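PDB 1ACF: profilin-1A from Acanthamoeba castellanii, which binds monomeric actin in a 1:1 complex, blocking or promoting its polymerisation according to concentration, and binds the phosphoinositide PIP2. Local coordinates for residues Leu22-Asn27 and Thr88-Lys93. Sequence-based numbering, arbitrary orientation.
Sequences LGLDGN and TVKTSK
Leu24, at the corner of the beta hairpin that links strands 18-23 and 28-31, makes the largest share of the contact between Leu22-Asn27 and Thr88-Lys93. Gly23 to Gly26 form a type I turn, closed by Gly26 N to Gly23 O at 2.8 Å, and Leu24 is its second residue. With CG anti to its own carbonyl carbon (chi1 -69°), Leu24 reaches the end of strand 84-90 and the loop that follows. Both methyls approach CE of Lys90, CD2 at 3.6 Å and CD1 at 3.9 Å; CD1 also lies 3.5 Å from Ser92 O, and Leu24 CG 3.8 Å from Lys93 O. Lys90, CG anti to the backbone N and extended beyond it, crosses the leucine at about a right angle; the atoms that meet Leu24 are the carbons CG and CE, not NZ. No direct hydrogen bond joins the segments; instead a water accepts from Leu24 N (3.2 Å) and donates to Lys93 O (3.0 Å), bridging two loops at one end of the antiparallel profilin sheet. Strand 94-100 begins here, between strands 18-23 and 84-90, and its Ile95 also touches Leu24; Lys90 leans on Phe49 and Asn50 of helix 39-50, whereas Val89 and Thr91 pack against helix 106-121.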
ATOM      1  N   LEU A  22       7.249   1.763  -1.493  1.00  2.56           N
ATOM      2  CA  LEU A  22       7.827   1.862  -2.847  1.00  5.91           C
ATOM      3  C   LEU A  22       8.182   3.288  -3.321  1.00  7.02           C
ATOM      4  O   LEU A  22       7.718   4.320  -2.836  1.00  9.72           O
ATOM      5  CB  LEU A  22       6.799   1.331  -3.845  1.00  6.23           C
ATOM      6  CG  LEU A  22       6.393  -0.084  -4.052  1.00  6.97           C
ATOM      7  CD1 LEU A  22       6.327  -0.858  -2.768  1.00  8.17           C
ATOM      8  CD2 LEU A  22       5.066   0.002  -4.796  1.00 11.28           C
ATOM      9  N   GLY A  23       8.937   3.261  -4.398  1.00  6.95           N
ATOM     10  CA  GLY A  23       9.370   4.397  -5.197  1.00  9.35           C
ATOM     11  C   GLY A  23       8.316   4.522  -6.333  1.00 11.77           C
ATOM     12  O   GLY A  23       7.629   3.583  -6.691  1.00  9.50           O
ATOM     13  N   LEU A  24       8.236   5.735  -6.881  1.00 14.40           N
ATOM     14  CA  LEU A  24       7.309   6.074  -7.977  1.00 11.10           C
ATOM     15  C   LEU A  24       7.740   5.367  -9.233  1.00  9.29           C
ATOM     16  O   LEU A  24       6.928   5.342 -10.200  1.00 14.12           O
ATOM     17  CB  LEU A  24       7.106   7.604  -8.022  1.00 10.52           C
ATOM     18  CG  LEU A  24       6.349   8.297  -6.908  1.00  8.31           C
ATOM     19  CD1 LEU A  24       6.130   9.785  -7.242  1.00  7.28           C
ATOM     20  CD2 LEU A  24       4.975   7.674  -6.725  1.00  9.02           C
ATOM     21  N   ASP A  25       8.915   4.761  -9.230  1.00  8.93           N
ATOM     22  CA  ASP A  25       9.301   3.948 -10.413  1.00 13.21           C
ATOM     23  C   ASP A  25       8.785   2.495 -10.221  1.00 14.94           C
ATOM     24  O   ASP A  25       9.060   1.665 -11.089  1.00 15.01           O
ATOM     25  CB  ASP A  25      10.789   3.888 -10.642  1.00 14.11           C
ATOM     26  CG  ASP A  25      11.585   3.430  -9.432  1.00  9.12           C
ATOM     27  OD1 ASP A  25      11.068   3.422  -8.325  1.00 14.85           O
ATOM     28  OD2 ASP A  25      12.746   3.071  -9.662  1.00 10.60           O
ATOM     29  N   GLY A  26       8.153   2.270  -9.063  1.00 16.68           N
ATOM     30  CA  GLY A  26       7.634   0.955  -8.686  1.00 14.51           C
ATOM     31  C   GLY A  26       8.615  -0.010  -8.002  1.00 10.89           C
ATOM     32  O   GLY A  26       8.204  -1.157  -7.764  1.00  7.82           O
ATOM     33  N   ASN A  27       9.822   0.372  -7.723  1.00  9.78           N
ATOM     34  CA  ASN A  27      10.851  -0.408  -7.046  1.00 10.60           C
ATOM     35  C   ASN A  27      10.644  -0.255  -5.546  1.00 10.53           C
ATOM     36  O   ASN A  27      10.276   0.800  -5.033  1.00 10.68           O
ATOM     37  CB  ASN A  27      12.269  -0.171  -7.527  1.00 15.68           C
ATOM     38  CG  ASN A  27      12.431  -0.739  -8.960  1.00 21.29           C
ATOM     39  OD1 ASN A  27      12.018  -1.891  -9.254  1.00 23.17           O
ATOM     40  ND2 ASN A  27      12.989   0.029  -9.876  1.00 23.40           N
ATOM     41  N   THR A  88      -3.238   1.471  -0.144  1.00  8.22           N
ATOM     42  CA  THR A  88      -2.028   2.099  -0.750  1.00  8.05           C
ATOM     43  C   THR A  88      -2.293   3.610  -0.741  1.00  6.13           C
ATOM     44  O   THR A  88      -3.386   4.090  -1.065  1.00  2.68           O
ATOM     45  CB  THR A  88      -1.702   1.473  -2.148  1.00  7.34           C
ATOM     46  OG1 THR A  88      -2.839   1.753  -3.009  1.00  9.24           O
ATOM     47  CG2 THR A  88      -1.563  -0.069  -2.021  1.00  8.40           C
ATOM     48  N   VAL A  89      -1.266   4.270  -0.278  1.00  7.05           N
ATOM     49  CA  VAL A  89      -1.300   5.755  -0.187  1.00  5.47           C
ATOM     50  C   VAL A  89      -0.031   6.300  -0.824  1.00  4.82           C
ATOM     51  O   VAL A  89       1.074   6.072  -0.301  1.00  2.01           O
ATOM     52  CB  VAL A  89      -1.528   6.253   1.225  1.00  2.57           C
ATOM     53  CG1 VAL A  89      -1.609   7.797   1.276  1.00  5.09           C
ATOM     54  CG2 VAL A  89      -2.815   5.636   1.779  1.00  4.70           C
ATOM     55  N   LYS A  90      -0.263   7.079  -1.911  1.00  9.14           N
ATOM     56  CA  LYS A  90       0.869   7.709  -2.616  1.00  6.74           C
ATOM     57  C   LYS A  90       1.221   9.028  -1.926  1.00  5.89           C
ATOM     58  O   LYS A  90       0.274   9.771  -1.636  1.00  9.46           O
ATOM     59  CB  LYS A  90       0.661   7.928  -4.087  1.00  5.88           C
ATOM     60  CG  LYS A  90       1.735   8.881  -4.682  1.00 11.46           C
ATOM     61  CD  LYS A  90       1.131   9.490  -5.947  1.00 12.33           C
ATOM     62  CE  LYS A  90       2.201   9.935  -6.938  1.00 10.42           C
ATOM     63  NZ  LYS A  90       1.499  10.051  -8.268  1.00  7.68           N
ATOM     64  N   THR A  91       2.479   9.157  -1.645  1.00  5.50           N
ATOM     65  CA  THR A  91       3.033  10.379  -1.046  1.00  9.19           C
ATOM     66  C   THR A  91       3.642  11.241  -2.163  1.00  5.19           C
ATOM     67  O   THR A  91       3.438  10.965  -3.359  1.00  7.43           O
ATOM     68  CB  THR A  91       3.958  10.064   0.156  1.00  8.27           C
ATOM     69  OG1 THR A  91       5.144   9.307  -0.232  1.00  8.51           O
ATOM     70  CG2 THR A  91       3.175   9.360   1.281  1.00  4.68           C
ATOM     71  N   SER A  92       4.473  12.165  -1.814  1.00  8.69           N
ATOM     72  CA  SER A  92       5.167  13.021  -2.809  1.00  6.49           C
ATOM     73  C   SER A  92       6.153  12.245  -3.627  1.00  6.07           C
ATOM     74  O   SER A  92       6.230  12.412  -4.890  1.00  5.32           O
ATOM     75  CB  SER A  92       5.788  14.217  -2.108  1.00  6.92           C
ATOM     76  OG  SER A  92       7.131  13.908  -1.746  1.00 13.54           O
ATOM     77  N   LYS A  93       6.940  11.384  -2.947  1.00  6.16           N
ATOM     78  CA  LYS A  93       7.980  10.585  -3.634  1.00  6.15           C
ATOM     79  C   LYS A  93       7.895   9.063  -3.513  1.00  5.86           C
ATOM     80  O   LYS A  93       8.794   8.374  -4.048  1.00  7.10           O
ATOM     81  CB  LYS A  93       9.362  10.971  -3.015  1.00  4.28           C
ATOM     82  CG  LYS A  93       9.766  12.382  -3.339  1.00 10.48           C
ATOM     83  CD  LYS A  93      10.755  12.924  -2.293  1.00 10.79           C
ATOM     84  CE  LYS A  93      10.819  14.445  -2.569  1.00 11.49           C
ATOM     85  NZ  LYS A  93       9.538  15.042  -2.075  1.00  5.53           N
TER
HETATM   86  O   HOH W   1      10.348   8.163  -6.549  1.00  8.64           O